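Local coordinates for protein mnemiopsin 1 (Mnemiopsis leidyi, PDB 5VP3) that is a light-sensitive photoprotein that probably emits light when calcium binding to its EF-hands triggers the breakdown of an oxygenated coelenterazine, at residues A162-F165 with F166-D170; E181-H184 with L185-F189; K38-D41 with T42-D46; E55-Y58 with W59-R62; Y11-L14 with R15-N19. All coordinates share one frame; numbering follows the deposited sequence.

Contact 1. Residues A162-F165 with F166-D170. With CD (cadmium ion), chain D.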
# COMPACT_ATOMS: atom_id res chain seq x y z
N ALA A 162 10.92 11.71 4.85
CA ALA A 162 10.05 11.59 6.00
C ALA A 162 9.60 12.96 6.50
O ALA A 162 8.41 13.17 6.77
CB ALA A 162 10.75 10.82 7.12
N TYR A 163 10.54 13.90 6.64
CA TYR A 163 10.20 15.22 7.17
C TYR A 163 9.09 15.87 6.36
O TYR A 163 8.16 16.46 6.93
CB TYR A 163 11.44 16.11 7.23
CG TYR A 163 12.48 15.60 8.23
CD1 TYR A 163 12.34 15.82 9.61
CD2 TYR A 163 13.59 14.88 7.79
CE1 TYR A 163 13.29 15.35 10.51
CE2 TYR A 163 14.54 14.41 8.68
CZ TYR A 163 14.39 14.63 10.04
OH TYR A 163 15.35 14.14 10.90
N THR A 164 9.13 15.73 5.04
CA THR A 164 8.11 16.30 4.17
C THR A 164 6.75 15.68 4.43
O THR A 164 5.76 16.39 4.67
CB THR A 164 8.51 16.08 2.70
OG1 THR A 164 9.89 16.43 2.51
CG2 THR A 164 7.62 16.90 1.76
N PHE A 165 6.66 14.35 4.32
CA PHE A 165 5.39 13.66 4.51
C PHE A 165 4.82 13.94 5.88
O PHE A 165 3.62 14.19 6.04
CB PHE A 165 5.58 12.15 4.38
CG PHE A 165 5.83 11.68 2.99
CD1 PHE A 165 4.79 11.63 2.06
CD2 PHE A 165 7.08 11.21 2.63
CE1 PHE A 165 5.01 11.16 0.78
CE2 PHE A 165 7.31 10.74 1.35
CZ PHE A 165 6.27 10.71 0.42
N PHE A 166 5.68 13.90 6.89
CA PHE A 166 5.24 14.08 8.26
C PHE A 166 4.60 15.45 8.43
O PHE A 166 3.46 15.57 8.86
CB PHE A 166 6.42 13.92 9.20
CG PHE A 166 6.05 13.60 10.59
CD1 PHE A 166 5.55 14.57 11.42
CD2 PHE A 166 6.18 12.32 11.07
CE1 PHE A 166 5.20 14.28 12.73
CE2 PHE A 166 5.84 12.02 12.36
CZ PHE A 166 5.34 13.01 13.20
N GLN A 167 5.34 16.51 8.08
CA GLN A 167 4.77 17.85 8.10
C GLN A 167 3.41 17.88 7.43
O GLN A 167 2.49 18.55 7.90
CB GLN A 167 5.72 18.83 7.41
CG GLN A 167 5.26 20.28 7.46
CD GLN A 167 6.09 21.13 8.43
OE1 GLN A 167 7.31 20.95 8.53
NE2 GLN A 167 5.43 22.05 9.15
N LYS A 168 3.25 17.18 6.31
CA LYS A 168 2.00 17.33 5.60
C LYS A 168 0.87 16.57 6.25
O LYS A 168 -0.29 16.96 6.13
CB LYS A 168 2.16 16.92 4.14
CG LYS A 168 2.35 18.13 3.23
CD LYS A 168 2.53 17.78 1.76
CE LYS A 168 3.98 17.41 1.43
NZ LYS A 168 4.32 17.69 -0.00
N ALA A 169 1.18 15.49 6.97
CA ALA A 169 0.12 14.69 7.56
C ALA A 169 -0.17 15.04 9.01
O ALA A 169 -1.27 14.74 9.50
CB ALA A 169 0.49 13.21 7.44
N ASP A 170 0.76 15.68 9.71
CA ASP A 170 0.57 16.04 11.13
C ASP A 170 -0.13 17.39 11.20
O ASP A 170 0.42 18.39 11.66
CB ASP A 170 1.89 16.09 11.86
CG ASP A 170 1.76 16.51 13.31
OD1 ASP A 170 0.67 16.32 13.92
OD2 ASP A 170 2.78 17.00 13.84
CD CD D . -0.65 14.71 14.71
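Thr-164 chi1 (-46°) sets OG1 beside the backbone N and CG2 anti to it, and the Lys-168 chain folds at chi3 (-83°); the two side chains therefore run alongside each other one helical turn apart and point the same way. The touch is methyl against methylene: Thr-164 CG2 lies 3.7 Å from Lys-168 CE. The backbone beneath is the last stretch of helix 161-169. Phe-166 N donates to Ala-162 O at 2.8 Å, almost in line with the carbonyl, and Gln-167 N reaches Tyr-163 O at 3.0 Å. Ala-169 N follows on Phe-165 O at 2.9 Å, its N-H more bent. Phe-165 and Phe-166 go to the neighbouring helix 145-154, Phe-165 onto Met-152 and Phe-166 onto Val-145. Asp-170, whose N bonds Phe-166 O at 2.8 Å, is where the chain leaves the helix and the third cadmium-binding EF-hand loop begins. Its OD1 binds the cadmium ion at 2.2 Å, together with Thr-174, the backbone O of Lys-176, Glu-178 and Glu-181, while OD2 is bonded to Gly-175 N. With one oxygen on a cation and the other on an N-H, this carboxylate is likely to stay ionised and to resist turning.

Contact 2. Residues E181-H184 with L185-F189. With NI (nickel (II) ion), chain F; CD (cadmium ion), chain D.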
# COMPACT_ATOMS: atom_id res chain seq x y z
N GLU A 181 -3.82 10.11 10.75
CA GLU A 181 -2.88 10.83 9.93
C GLU A 181 -1.95 9.89 9.20
O GLU A 181 -1.44 10.24 8.13
CB GLU A 181 -2.09 11.81 10.80
CG GLU A 181 -2.98 12.86 11.50
CD GLU A 181 -2.21 13.77 12.41
OE1 GLU A 181 -1.18 13.28 12.91
OE2 GLU A 181 -2.58 14.99 12.56
N LEU A 182 -1.69 8.72 9.76
CA LEU A 182 -0.89 7.77 9.00
C LEU A 182 -1.74 7.17 7.89
O LEU A 182 -1.25 6.96 6.78
CB LEU A 182 -0.31 6.69 9.92
CG LEU A 182 0.67 5.72 9.26
CD1 LEU A 182 1.98 6.33 8.89
CD2 LEU A 182 0.93 4.48 10.09
N VAL A 183 -3.04 6.99 8.15
CA VAL A 183 -3.94 6.60 7.06
C VAL A 183 -3.83 7.61 5.93
O VAL A 183 -3.59 7.26 4.77
CB VAL A 183 -5.39 6.49 7.57
CG1 VAL A 183 -6.37 6.30 6.40
CG2 VAL A 183 -5.51 5.36 8.50
N HIS A 184 -3.98 8.89 6.26
CA HIS A 184 -3.88 9.91 5.23
C HIS A 184 -2.59 9.71 4.44
O HIS A 184 -2.59 9.73 3.20
CB HIS A 184 -3.93 11.32 5.86
CG HIS A 184 -3.62 12.43 4.89
ND1 HIS A 184 -4.61 13.23 4.34
CD2 HIS A 184 -2.45 12.88 4.37
CE1 HIS A 184 -4.05 14.12 3.53
NE2 HIS A 184 -2.74 13.92 3.52
N LEU A 185 -1.47 9.53 5.14
CA LEU A 185 -0.17 9.37 4.50
C LEU A 185 -0.12 8.13 3.62
O LEU A 185 0.42 8.16 2.50
CB LEU A 185 0.89 9.27 5.59
CG LEU A 185 2.33 9.44 5.19
CD1 LEU A 185 3.10 9.88 6.43
CD2 LEU A 185 2.92 8.14 4.63
N PHE A 186 -0.67 7.02 4.11
CA PHE A 186 -0.65 5.76 3.36
C PHE A 186 -1.57 5.81 2.15
O PHE A 186 -1.29 5.17 1.13
CB PHE A 186 -1.03 4.60 4.29
CG PHE A 186 0.16 3.87 4.91
CD1 PHE A 186 1.17 4.56 5.56
CD2 PHE A 186 0.23 2.52 4.88
CE1 PHE A 186 2.24 3.87 6.13
CE2 PHE A 186 1.29 1.85 5.44
CZ PHE A 186 2.30 2.54 6.07
N ARG A 187 -2.65 6.54 2.22
CA ARG A 187 -3.48 6.73 1.07
C ARG A 187 -2.70 7.40 -0.05
O ARG A 187 -2.80 7.00 -1.15
CB ARG A 187 -4.74 7.50 1.38
CG ARG A 187 -5.69 6.82 2.30
CD ARG A 187 -7.05 7.47 2.38
NE ARG A 187 -8.01 6.44 2.29
CZ ARG A 187 -8.78 6.25 1.26
NH1 ARG A 187 -8.79 7.08 0.27
NH2 ARG A 187 -9.56 5.22 1.29
N LYS A 188 -1.91 8.39 0.27
CA LYS A 188 -1.06 9.01 -0.74
C LYS A 188 0.06 8.07 -1.18
O LYS A 188 0.31 7.90 -2.38
CB LYS A 188 -0.46 10.32 -0.20
CG LYS A 188 -1.48 11.40 0.13
CD LYS A 188 -2.24 11.85 -1.08
CE LYS A 188 -3.25 12.95 -0.74
NZ LYS A 188 -4.46 12.87 -1.60
N PHE A 189 0.77 7.48 -0.22
CA PHE A 189 1.96 6.70 -0.56
C PHE A 189 1.59 5.50 -1.43
O PHE A 189 2.33 5.13 -2.34
CB PHE A 189 2.68 6.28 0.75
CG PHE A 189 4.10 5.73 0.56
CD1 PHE A 189 5.20 6.59 0.43
CD2 PHE A 189 4.35 4.34 0.57
CE1 PHE A 189 6.52 6.08 0.26
CE2 PHE A 189 5.66 3.83 0.41
CZ PHE A 189 6.74 4.71 0.27
NI NI F . -6.51 13.66 4.94
CD CD D . -0.65 14.71 14.71
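Leu-182 O takes the N-H of Phe-186 at 2.7 Å, the shortest polar bond within this turn and nearly collinear with the carbonyl. It belongs to helix 179-190, the exiting helix of the last EF-hand. The next residues repeat the pattern: Arg-187 N reaches Val-183 O at 2.8 Å, while Lys-188 N stands farther off, 3.3 Å from His-184 O.

Above the first bond, Leu-182 and Phe-186 lie side by side and point the same way, Leu-182 CD1 resting 3.7 Å from Phe-186 CE1. The Phe-186 chi1 of -95°, well off a staggered value, brings CD1 of the ring close to Leu-182 O as well as to the leucine methyl. This apolar side of the helix is buried in the fold: Leu-182 leans on Ser-128 and Tyr-132, Leu-185 on Leu-148, and the Phe-186 ring meets those of Tyr-131 and Trp-190.

Another side of the helix carries Val-183 CG1 next to the CG of Arg-187, methyl alongside methylene, at 4.2 Å.

Each end of 181-184 carries a metal. Glu-181, extended beyond CG, holds cadmium through OE1 at 2.4 Å as the closing glutamate of the loop; its OE2 is hydrogen-bonded to Asp-172 N, which helps to fix the rotation of the carboxylate. The imidazole of His-184, its CG opposite the backbone N (chi1 172°), presents ND1 to a nickel ion 2.0 Å away.

Contact 3. Residues K38-D41 with T42-D46. With CD (cadmium ion), chain B.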
# COMPACT_ATOMS: atom_id res chain seq x y z
N LYS A 38 7.64 2.82 -11.72
CA LYS A 38 8.82 2.87 -10.86
C LYS A 38 8.61 2.01 -9.61
O LYS A 38 9.53 1.34 -9.14
CB LYS A 38 9.12 4.32 -10.49
CG LYS A 38 10.19 4.48 -9.46
CD LYS A 38 10.69 5.92 -9.39
CE LYS A 38 11.94 6.00 -8.49
NZ LYS A 38 12.53 7.36 -8.48
N ARG A 39 7.40 2.02 -9.06
CA ARG A 39 7.11 1.14 -7.92
C ARG A 39 7.18 -0.31 -8.34
O ARG A 39 7.77 -1.14 -7.62
CB ARG A 39 5.74 1.44 -7.33
CG ARG A 39 5.73 2.52 -6.32
CD ARG A 39 5.59 1.96 -4.91
NE ARG A 39 5.66 3.12 -4.03
CZ ARG A 39 4.68 4.01 -3.88
NH1 ARG A 39 3.52 3.85 -4.50
NH2 ARG A 39 4.86 5.05 -3.09
N PHE A 40 6.62 -0.64 -9.50
CA PHE A 40 6.70 -2.03 -9.95
C PHE A 40 8.15 -2.47 -10.05
O PHE A 40 8.55 -3.49 -9.48
CB PHE A 40 6.01 -2.21 -11.30
CG PHE A 40 5.93 -3.65 -11.73
CD1 PHE A 40 7.01 -4.28 -12.31
CD2 PHE A 40 4.77 -4.37 -11.55
CE1 PHE A 40 6.95 -5.59 -12.70
CE2 PHE A 40 4.70 -5.70 -11.93
CZ PHE A 40 5.82 -6.31 -12.51
N ASP A 41 8.96 -1.68 -10.73
CA ASP A 41 10.32 -2.09 -11.00
C ASP A 41 11.14 -2.13 -9.72
O ASP A 41 12.04 -2.96 -9.59
CB ASP A 41 10.91 -1.15 -12.04
CG ASP A 41 10.28 -1.32 -13.41
OD1 ASP A 41 9.61 -2.35 -13.63
OD2 ASP A 41 10.42 -0.42 -14.27
N THR A 42 10.83 -1.27 -8.76
CA THR A 42 11.53 -1.39 -7.49
C THR A 42 11.13 -2.67 -6.76
O THR A 42 11.97 -3.30 -6.11
CB THR A 42 11.23 -0.20 -6.61
OG1 THR A 42 11.54 1.01 -7.32
CG2 THR A 42 12.05 -0.28 -5.35
N PHE A 43 9.84 -3.06 -6.85
CA PHE A 43 9.35 -4.25 -6.17
C PHE A 43 9.82 -5.52 -6.87
O PHE A 43 10.02 -6.55 -6.22
CB PHE A 43 7.82 -4.25 -6.14
CG PHE A 43 7.20 -3.39 -5.06
CD1 PHE A 43 7.81 -3.20 -3.84
CD2 PHE A 43 5.97 -2.80 -5.27
CE1 PHE A 43 7.21 -2.41 -2.85
CE2 PHE A 43 5.36 -2.01 -4.30
CZ PHE A 43 5.98 -1.83 -3.08
N ASP A 44 9.99 -5.46 -8.19
CA ASP A 44 10.31 -6.64 -9.00
C ASP A 44 11.80 -6.93 -8.82
O ASP A 44 12.66 -6.52 -9.59
CB ASP A 44 9.94 -6.37 -10.45
CG ASP A 44 10.30 -7.50 -11.35
OD1 ASP A 44 10.63 -8.57 -10.81
OD2 ASP A 44 10.27 -7.30 -12.58
N LEU A 45 12.11 -7.65 -7.73
CA LEU A 45 13.49 -7.68 -7.26
C LEU A 45 14.42 -8.39 -8.25
O LEU A 45 15.61 -8.09 -8.30
CB LEU A 45 13.58 -8.35 -5.89
CG LEU A 45 12.64 -7.85 -4.79
CD1 LEU A 45 12.57 -8.89 -3.67
CD2 LEU A 45 13.05 -6.49 -4.24
N ASP A 46 13.89 -9.33 -9.02
CA ASP A 46 14.70 -10.06 -9.98
C ASP A 46 14.60 -9.51 -11.40
O ASP A 46 15.25 -10.04 -12.31
CB ASP A 46 14.31 -11.55 -9.93
CG ASP A 46 12.83 -11.78 -10.16
OD1 ASP A 46 12.14 -10.81 -10.53
OD2 ASP A 46 12.36 -12.93 -9.93
CD CD B . 9.89 -10.53 -10.26
O HOH W 1 10.33 -4.86 -13.95
O HOH W 2 14.02 -4.40 -10.97
O HOH W 3 9.13 -12.86 -10.01
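Lys-38 O is gripped twice by Thr-42, by its N and by its OG1 at 2.7 Å, the two donors coming from opposite faces of the carbonyl plane. This is the end of helix 30-43, the entering helix of the first EF-hand. A chi1 of -54° puts the threonine hydroxyl beside its own backbone N and within reach of that carbonyl.

Arg-39 comes next: its O accepts from Phe-43 N, and its side chain runs alongside the phenylalanine, Arg-39 CD 4.0 Å from Phe-43 CE2, with guanidinium and ring planes 30° apart. The guanidinium goes on to a cation-pi contact with Phe-189. Were Phe-43 an alanine, the aliphatic part of Arg-39 would probably lose its flat neighbour, and a gap would open towards Ile-56, Met-51 and Trp-59, on which the ring packs.

Phe-40 O receives Asp-44 N at 2.8 Å. Its ring, edge-to-face with Trp-101, brings CE1 to 3.7 Å from Asp-44 OD2, ring and carboxylate planes steeply inclined.

Asp-41 closes the segment. Its OD1 accepts from a water at 2.6 Å that also donates to Asp-44 OD2, and this bridge probably eases the proximity of two acids; OD2 forms a salt bridge with Arg-98. Asp-44 OD2 is also hydrogen-bonded to Gly-49 N. A second water links the backbone oxygens of Asp-41 and Asp-44. Past the helix the chain enters the metal loop, where Asp-44 OD1 binds cadmium at 2.2 Å and Asp-46 OD1 at 2.3 Å.

Contact 4. Residues E55-Y58 with W59-R62. With CD (cadmium ion), chain B.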
# COMPACT_ATOMS: atom_id res chain seq x y z
N GLU A 55 8.42 -11.27 -3.37
CA GLU A 55 9.15 -10.03 -3.55
C GLU A 55 8.52 -8.91 -2.74
O GLU A 55 9.22 -8.13 -2.09
CB GLU A 55 9.18 -9.71 -5.05
CG GLU A 55 9.93 -10.75 -5.86
CD GLU A 55 9.81 -10.48 -7.35
OE1 GLU A 55 8.68 -10.19 -7.79
OE2 GLU A 55 10.83 -10.53 -8.08
N ILE A 56 7.18 -8.84 -2.73
CA ILE A 56 6.45 -7.83 -1.95
C ILE A 56 6.81 -7.90 -0.46
O ILE A 56 6.97 -6.87 0.20
CB ILE A 56 4.93 -8.02 -2.15
CG1 ILE A 56 4.48 -7.66 -3.58
CG2 ILE A 56 4.15 -7.27 -1.12
CD1 ILE A 56 4.96 -6.30 -4.02
N MET A 57 6.92 -9.12 0.08
CA MET A 57 7.11 -9.30 1.51
C MET A 57 8.52 -8.99 1.99
O MET A 57 8.75 -8.93 3.20
CB MET A 57 6.72 -10.73 1.89
CG MET A 57 5.25 -11.01 1.63
SD MET A 57 4.14 -9.84 2.47
CE MET A 57 4.84 -9.90 4.11
N TYR A 58 9.46 -8.77 1.07
CA TYR A 58 10.80 -8.36 1.46
C TYR A 58 10.77 -7.03 2.22
O TYR A 58 11.59 -6.79 3.12
CB TYR A 58 11.67 -8.29 0.20
CG TYR A 58 13.00 -7.59 0.31
CD1 TYR A 58 14.15 -8.28 0.63
CD2 TYR A 58 13.12 -6.25 0.02
CE1 TYR A 58 15.37 -7.65 0.70
CE2 TYR A 58 14.35 -5.61 0.07
CZ TYR A 58 15.46 -6.32 0.42
OH TYR A 58 16.67 -5.69 0.49
N TRP A 59 9.81 -6.19 1.93
CA TRP A 59 9.85 -4.84 2.47
C TRP A 59 9.34 -4.78 3.91
O TRP A 59 10.03 -4.22 4.78
CB TRP A 59 9.08 -3.91 1.54
CG TRP A 59 9.76 -3.91 0.20
CD1 TRP A 59 9.37 -4.60 -0.90
CD2 TRP A 59 10.98 -3.25 -0.16
NE1 TRP A 59 10.26 -4.41 -1.93
CE2 TRP A 59 11.26 -3.59 -1.50
CE3 TRP A 59 11.88 -2.42 0.52
CZ2 TRP A 59 12.37 -3.11 -2.18
CZ3 TRP A 59 12.99 -1.95 -0.16
CH2 TRP A 59 13.21 -2.29 -1.51
N PRO A 60 8.16 -5.35 4.20
CA PRO A 60 7.75 -5.42 5.61
C PRO A 60 8.70 -6.23 6.43
O PRO A 60 8.91 -5.93 7.61
CB PRO A 60 6.37 -6.08 5.56
CG PRO A 60 6.28 -6.72 4.17
CD PRO A 60 7.10 -5.84 3.30
N ASP A 61 9.31 -7.26 5.85
CA ASP A 61 10.29 -8.02 6.61
C ASP A 61 11.49 -7.14 6.95
O ASP A 61 12.06 -7.28 8.04
CB ASP A 61 10.69 -9.29 5.86
CG ASP A 61 11.69 -10.13 6.65
OD1 ASP A 61 11.28 -10.79 7.64
OD2 ASP A 61 12.88 -10.09 6.28
N ARG A 62 11.89 -6.24 6.05
CA ARG A 62 12.97 -5.30 6.41
C ARG A 62 12.51 -4.31 7.49
O ARG A 62 13.28 -3.92 8.37
CB ARG A 62 13.46 -4.55 5.17
CG ARG A 62 14.48 -5.34 4.36
CD ARG A 62 15.04 -4.51 3.21
NE ARG A 62 15.72 -3.30 3.67
CZ ARG A 62 16.16 -2.34 2.87
NH1 ARG A 62 15.99 -2.43 1.55
NH2 ARG A 62 16.78 -1.28 3.38
CD CD B . 9.89 -10.53 -10.26
O HOH W 3 9.13 -12.86 -10.01
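The exiting helix of the first EF-hand, 53-66, kinks where Pro-60 enters it. Having no N-H to give, the proline turns CD to Ile-56 O at 3.3 Å, and Trp-59 N makes only a weak bond to the same oxygen, at 3.4 Å. Regular bonding resumes at once, with Asp-61 N on Met-57 O at 3.2 Å and Arg-62 N on Tyr-58 O at 3.0 Å.

Beside the kink Tyr-58 and Trp-59 form a T-shaped pair, planes at 88°, the tyrosine presenting its edge: Tyr-58 CD2 sits over the indole face, 3.6 Å from Trp-59 CE2. Different first torsions, Tyr-58 CG anti to its N (167°) and Trp-59 CG beside its own (-62°), let adjacent residues meet in this way. Arg-62 passes obliquely over one face of Tyr-58, its CG towards the rim and Arg-62 CD 3.4 Å from Tyr-58 CZ. Its guanidinium goes on to a salt bridge with Asp-156. A leucine in place of Trp-59 would probably deprive the Tyr-58 edge of its flat partner and leave the ring freer to turn.

At the other end Glu-55 clasps cadmium with both oxygens, OE2 at 2.4 Å and OE1 at 2.8 Å, with OE1 also bonded to Thr-52 N. Such a two-oxygen grip by the last loop residue is the hallmark of the EF-hand.

Contact 5. Residues Y11-L14 with R15-N19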
# COMPACT_ATOMS: atom_id res chain seq x y z
N TYR A 11 -11.59 -6.94 -9.31
CA TYR A 11 -12.66 -7.22 -10.27
C TYR A 11 -13.68 -8.19 -9.67
O TYR A 11 -14.89 -7.94 -9.72
CB TYR A 11 -12.10 -7.79 -11.58
CG TYR A 11 -11.66 -6.71 -12.53
CD1 TYR A 11 -12.57 -5.79 -13.05
CD2 TYR A 11 -10.33 -6.57 -12.89
CE1 TYR A 11 -12.16 -4.77 -13.91
CE2 TYR A 11 -9.92 -5.57 -13.73
CZ TYR A 11 -10.83 -4.68 -14.25
OH TYR A 11 -10.36 -3.71 -15.09
N ARG A 12 -13.20 -9.27 -9.05
CA ARG A 12 -14.13 -10.18 -8.38
C ARG A 12 -15.08 -9.40 -7.47
O ARG A 12 -16.30 -9.58 -7.50
CB ARG A 12 -13.35 -11.22 -7.59
CG ARG A 12 -14.20 -12.30 -6.93
CD ARG A 12 -13.34 -13.03 -5.89
NE ARG A 12 -14.11 -13.99 -5.11
CZ ARG A 12 -13.66 -14.61 -4.01
NH1 ARG A 12 -12.42 -14.38 -3.54
NH2 ARG A 12 -14.46 -15.45 -3.37
N TYR A 13 -14.54 -8.49 -6.66
CA TYR A 13 -15.38 -7.82 -5.68
C TYR A 13 -16.38 -6.89 -6.36
O TYR A 13 -17.55 -6.85 -5.99
CB TYR A 13 -14.50 -7.05 -4.70
CG TYR A 13 -15.29 -6.09 -3.91
CD1 TYR A 13 -16.19 -6.53 -2.96
CD2 TYR A 13 -15.17 -4.74 -4.11
CE1 TYR A 13 -16.94 -5.65 -2.22
CE2 TYR A 13 -15.91 -3.83 -3.38
CZ TYR A 13 -16.79 -4.30 -2.44
OH TYR A 13 -17.53 -3.41 -1.70
N LEU A 14 -15.93 -6.10 -7.33
CA LEU A 14 -16.82 -5.16 -7.97
C LEU A 14 -17.97 -5.89 -8.62
O LEU A 14 -19.14 -5.53 -8.44
CB LEU A 14 -16.06 -4.33 -8.99
CG LEU A 14 -15.00 -3.41 -8.37
CD1 LEU A 14 -14.18 -2.82 -9.46
CD2 LEU A 14 -15.68 -2.30 -7.50
N ARG A 15 -17.66 -6.97 -9.36
CA ARG A 15 -18.73 -7.71 -10.04
C ARG A 15 -19.68 -8.35 -9.03
O ARG A 15 -20.88 -8.46 -9.29
CB ARG A 15 -18.15 -8.78 -10.97
CG ARG A 15 -17.24 -8.28 -12.11
CD ARG A 15 -17.63 -6.88 -12.68
NE ARG A 15 -16.71 -6.46 -13.76
CZ ARG A 15 -16.33 -5.20 -14.01
NH1 ARG A 15 -16.75 -4.19 -13.27
NH2 ARG A 15 -15.52 -4.95 -15.02
N SER A 16 -19.18 -8.75 -7.86
CA SER A 16 -20.03 -9.34 -6.84
C SER A 16 -21.07 -8.36 -6.31
O SER A 16 -22.10 -8.81 -5.79
CB SER A 16 -19.18 -9.86 -5.68
OG SER A 16 -18.62 -8.81 -4.89
N VAL A 17 -20.84 -7.05 -6.41
CA VAL A 17 -21.80 -6.05 -5.95
C VAL A 17 -22.40 -5.27 -7.13
O VAL A 17 -22.98 -4.19 -6.93
CB VAL A 17 -21.18 -5.10 -4.91
CG1 VAL A 17 -20.68 -5.87 -3.71
CG2 VAL A 17 -20.00 -4.30 -5.47
N GLY A 18 -22.24 -5.78 -8.34
CA GLY A 18 -22.87 -5.17 -9.49
C GLY A 18 -22.21 -3.91 -9.98
O GLY A 18 -22.85 -3.13 -10.69
N ASN A 19 -20.94 -3.67 -9.64
CA ASN A 19 -20.27 -2.44 -10.06
C ASN A 19 -19.74 -2.69 -11.47
O ASN A 19 -19.05 -3.68 -11.70
CB ASN A 19 -19.18 -2.07 -9.06
CG ASN A 19 -18.35 -0.90 -9.49
OD1 ASN A 19 -17.74 -0.93 -10.53
ND2 ASN A 19 -18.32 0.15 -8.68
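Leu-14 O is shared by Val-17 N and Asn-19 N, which approach from opposite faces of its plane, Asn-19 N at 2.9 Å. With Gly-18 N bonded to Arg-15 O at 3.2 Å, this is a Schellman motif that ends helix 9-16, and Gly-18, at positive phi, is its C-prime residue. Among the other backbone bonds, Arg-15 N meets Tyr-11 O at 3.0 Å and is almost straight (176°).

Charged and polar side chains reinforce the turn. Arg-15, bent at chi2 (-34°), lies alongside Tyr-11 with Arg-15 NH2 3.5 Å from Tyr-11 CE1; ring CD1 stands over a guanidinium face, towards its rim, the planes 58° apart. Its NH1 donates to Asn-19 O at 2.8 Å and also to Trp-21 O, tying the chain after the helix back to it. The tyrosine hydroxyl is bonded to Glu-103, and Asn-19 ND2 to Glu-110 and Glu-114, so helix 101-117 holds this N-terminal helix from outside, while Asn-19 OD1 accepts from Trp-21 N.

Two van der Waals contacts remain. Tyr-13 crosses Val-17 at a slant, Tyr-13 CE1 4.0 Å from Val-17 CG1. Leu-14, packed on Val-107, runs beside the next amide, Leu-14 CD2 3.6 Å from Asn-19 CG.

In the fold
Along the chain the order is contact 5, 3, 4, 1, 2. Contacts 3 and 4, centres 12 Å apart, lie on the entering and exiting helices of the first EF-hand, sharing a cadmium and a water; contacts 1 and 2, centres 10 Å apart, lie likewise on the two helices of the last EF-hand, round another cadmium. The two hands meet where Arg-39 of helix 30-43 reaches Phe-189 of helix 179-190, although contacts 2 and 3 are centred about 21 Å apart. Contact 5 lies on helix 9-16, about 35 Å from the centre of contact 1. The first and last hands are thus joined directly by side-chain packing, consistent with the EF-hand build of a calcium-regulated photoprotein.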